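PDB 6O2D: inner kinetochore subunit cnp3 from Schizosaccharomyces pombe, which serves in the inner kinetochore as a CENP-C family scaffold on centromeric DNA for outer kinetochore assembly and chromosome segregation, this chain being its dimeric cupin domain. Local coordinates for residues E72-A75 / G76-K79; V100-A104 / T105-M109. All coordinates share one frame; numbering follows the deposited sequence.

Interaction 1. Residues E72-A75 / G76-K79; sequences EMPA and GAEK
A type II beta turn from Pro74 to Ala77 carries the chain of this cupin domain from strand 66-73 into strand 78-83. It is closed by a weak hydrogen bond from Ala77 N to Pro74 O, 3.3 Å long and bent to 134° at the hydrogen. Gly76 takes the third position with a positive phi of 75°, as is common in type II turns. The methyl of Ala77, on the inner side of the turn toward Met73 and Pro74, is the meeting point. Its CB lies 3.2 Å from Pro74 O and 4.0 Å from Pro74 CD, on the flank of the proline ring. Met73, a selenomethionine, brings CB to 4.0 Å from Ala77 CB. With CG anti to its own carbonyl carbon (chi1 -72°), the rest of the Met73 chain leads away from this methyl and bends about the CG-SE bond. The Asn127 amide makes weak hydrogen bonds to the carbonyl oxygens of Met73 and Pro74, while the backbone of Asn127 hydrogen-bonds with that of Ala77. Met73 pairs through its backbone with Val133 of strand 133-140 and lays its side chain on Ile125 of strand 122-127, so the turn passes from one sheet of the cupin to the other.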
# COMPACT_ATOMS: atom_id res chain seq x y z
N GLU B 72 5.59 -10.44 9.35
CA GLU B 72 6.19 -10.27 10.68
C GLU B 72 7.57 -10.93 10.70
O GLU B 72 7.76 -11.98 10.08
CB GLU B 72 5.37 -10.91 11.80
CG GLU B 72 6.00 -10.69 13.16
CD GLU B 72 5.32 -11.41 14.24
OE1 GLU B 72 4.07 -11.35 14.28
OE2 GLU B 72 6.02 -12.08 15.03
N MSE B 73 8.50 -10.33 11.43
CA MSE B 73 9.84 -10.91 11.55
C MSE B 73 10.23 -11.06 13.01
O MSE B 73 10.28 -10.08 13.76
CB MSE B 73 10.82 -10.02 10.80
CG MSE B 73 10.61 -10.16 9.32
SE MSE B 73 11.95 -9.28 8.29
CE MSE B 73 11.40 -7.43 8.52
N PRO B 74 10.50 -12.30 13.42
CA PRO B 74 10.93 -12.54 14.80
C PRO B 74 12.25 -11.86 15.10
O PRO B 74 12.92 -11.30 14.23
CB PRO B 74 11.04 -14.07 14.87
CG PRO B 74 10.29 -14.58 13.67
CD PRO B 74 10.41 -13.53 12.62
N ALA B 75 12.63 -11.90 16.37
CA ALA B 75 13.88 -11.31 16.80
C ALA B 75 15.06 -12.03 16.16
O ALA B 75 15.10 -13.26 16.10
CB ALA B 75 14.00 -11.38 18.32
N GLY B 76 16.02 -11.25 15.66
CA GLY B 76 17.17 -11.86 15.02
C GLY B 76 16.91 -12.42 13.64
O GLY B 76 17.67 -13.27 13.18
N ALA B 77 15.84 -11.98 12.97
CA ALA B 77 15.52 -12.50 11.65
C ALA B 77 16.32 -11.77 10.57
O ALA B 77 16.61 -10.58 10.67
CB ALA B 77 14.03 -12.36 11.37
N GLU B 78 16.67 -12.51 9.51
CA GLU B 78 17.44 -11.97 8.40
C GLU B 78 16.76 -12.41 7.10
O GLU B 78 16.79 -13.60 6.76
CB GLU B 78 18.90 -12.46 8.43
CG GLU B 78 19.55 -12.50 9.81
CD GLU B 78 21.03 -12.91 9.78
OE1 GLU B 78 21.41 -13.75 8.94
OE2 GLU B 78 21.81 -12.38 10.60
N LYS B 79 16.16 -11.46 6.39
CA LYS B 79 15.59 -11.74 5.08
C LYS B 79 16.66 -11.53 4.02
O LYS B 79 17.16 -10.40 3.88
CB LYS B 79 14.40 -10.84 4.80
CG LYS B 79 13.63 -11.20 3.53
CD LYS B 79 12.43 -10.27 3.31
CE LYS B 79 11.65 -10.66 2.06
NZ LYS B 79 12.59 -11.07 0.97

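Interaction 2. Residues V100-A104 / T105-M109; sequences VTVNA and TTFRM
A beta hairpin with a two-residue loop joins strands 98-102 and 105-109 through a type I' turn, with Asn103 and Ala104 at its tip in left-handed conformations. Val102 N gives a hydrogen bond of 3.1 Å to Thr105 O, and the return bond from Thr105 N to Val102 O is longer, at 3.3 Å. Farther from the turn, Val100 and Phe107 form a second hydrogen-bonded pair: Val100 N to Phe107 O is 2.8 Å and Phe107 N to Val100 O 3.0 Å. In the non-hydrogen-bonded pair between them, Thr101 OG1 and Thr106 OG1 lie 3.5 Å apart, without a hydrogen bond, on the face away from the Phe107 ring.

Within this chain, strand 105-109 is an outermost strand of the cupin's four-stranded sheet, with 98-102 inside it. On the face bearing Val100, Val102 and Phe107, the phenyl ring folds back over the neighbouring strand, since a chi1 of 54° sets CG between the backbone N and the carbonyl carbon. The Val100 side chain lies over one ring face, though modelled too close to trust in detail, and Val102 CG2 meets the ring edge in its plane, 3.8 Å from Phe107 CE1. Phe115 of strand 113-117 packs edge-to-face with the Phe107 ring and touches both valines. The Asn103 amide hydrogen-bonds to Asn121 and Tyr122 N, whereas Thr105 and Phe107 pack on Cys19 and Ile17 of the second subunit.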
# COMPACT_ATOMS: atom_id res chain seq x y z
N VAL B 100 17.40 -1.91 6.73
CA VAL B 100 17.08 -2.33 5.38
C VAL B 100 18.07 -1.75 4.38
O VAL B 100 18.50 -0.60 4.51
CB VAL B 100 15.62 -1.97 5.04
CG1 VAL B 100 15.33 -0.56 5.46
CG2 VAL B 100 15.34 -2.16 3.56
N THR B 101 18.48 -2.59 3.42
CA THR B 101 19.27 -2.25 2.23
C THR B 101 18.43 -2.21 0.97
O THR B 101 17.77 -3.20 0.62
CB THR B 101 20.47 -3.17 2.01
OG1 THR B 101 21.07 -3.61 3.24
CG2 THR B 101 21.39 -2.74 0.78
N VAL B 102 18.48 -1.06 0.30
CA VAL B 102 17.98 -0.92 -1.05
C VAL B 102 19.16 -0.48 -1.90
O VAL B 102 19.59 0.67 -1.80
CB VAL B 102 16.83 0.10 -1.15
CG1 VAL B 102 16.35 0.23 -2.59
CG2 VAL B 102 15.70 -0.29 -0.23
N ASN B 103 19.68 -1.39 -2.73
CA ASN B 103 20.75 -1.09 -3.70
C ASN B 103 22.00 -0.52 -3.03
O ASN B 103 22.53 0.53 -3.43
CB ASN B 103 20.24 -0.15 -4.80
CG ASN B 103 19.33 -0.86 -5.77
OD1 ASN B 103 19.20 -2.09 -5.73
ND2 ASN B 103 18.69 -0.10 -6.65
N ALA B 104 22.49 -1.22 -2.02
CA ALA B 104 23.74 -0.91 -1.31
C ALA B 104 23.70 0.43 -0.59
O ALA B 104 24.75 0.93 -0.17
CB ALA B 104 24.95 -0.96 -2.26
N THR B 105 22.52 1.03 -0.41
CA THR B 105 22.33 2.15 0.49
C THR B 105 21.48 1.63 1.65
O THR B 105 20.41 1.07 1.43
CB THR B 105 21.63 3.33 -0.21
OG1 THR B 105 22.51 3.93 -1.17
CG2 THR B 105 21.20 4.36 0.80
N THR B 106 21.98 1.80 2.88
CA THR B 106 21.38 1.20 4.07
C THR B 106 20.82 2.25 5.03
O THR B 106 21.41 3.33 5.20
CB THR B 106 22.41 0.32 4.78
OG1 THR B 106 22.90 -0.67 3.86
CG2 THR B 106 21.81 -0.37 5.98
N PHE B 107 19.68 1.93 5.64
CA PHE B 107 18.96 2.81 6.55
C PHE B 107 18.20 1.98 7.57
O PHE B 107 17.87 0.82 7.32
CB PHE B 107 17.96 3.71 5.79
CG PHE B 107 16.98 2.95 4.89
CD1 PHE B 107 17.42 2.19 3.82
CD2 PHE B 107 15.61 3.03 5.12
CE1 PHE B 107 16.50 1.49 3.01
CE2 PHE B 107 14.70 2.37 4.30
CZ PHE B 107 15.14 1.60 3.25
N ARG B 108 17.97 2.52 8.75
CA ARG B 108 17.04 1.82 9.63
C ARG B 108 15.87 2.75 9.95
O ARG B 108 15.87 3.94 9.61
CB ARG B 108 17.75 1.25 10.85
CG ARG B 108 18.97 2.09 11.07
CD ARG B 108 19.97 1.92 12.27
NE ARG B 108 19.77 2.87 13.38
CZ ARG B 108 20.61 3.05 14.44
NH1 ARG B 108 20.29 3.93 15.38
NH2 ARG B 108 21.90 2.57 14.49
N MSE B 109 14.86 2.16 10.58
CA MSE B 109 13.50 2.66 10.53
C MSE B 109 12.74 1.90 11.60
O MSE B 109 12.91 0.69 11.73
CB MSE B 109 12.87 2.41 9.16
CG MSE B 109 12.81 3.61 8.25
SE MSE B 109 11.86 3.21 6.60
CE MSE B 109 12.17 4.92 5.71

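In the fold
Interaction 1 closes before interaction 2 begins along the chain, and their centres lie 16 Å apart, with about 8 Å between nearest atoms and no touch. Both reach the four-stranded antiparallel sheet, ordered 78-83, 122-127, 98-102, 105-109, at the opposite borders it has within this chain. Residues 72-79 enter it from the five-stranded sheet, whereas residues 100-109 form a hairpin within it. Strand 122-127 lies next to both 78-83 and 98-102, and so bridges the two contacts: Ile125 and Asn127 meet the first, Tyr122 and Ser124 the second. Interaction 2 also reaches the other subunit, consistent with a role for this border in the cupin dimer, while interaction 1 touches no second chain of the assembly.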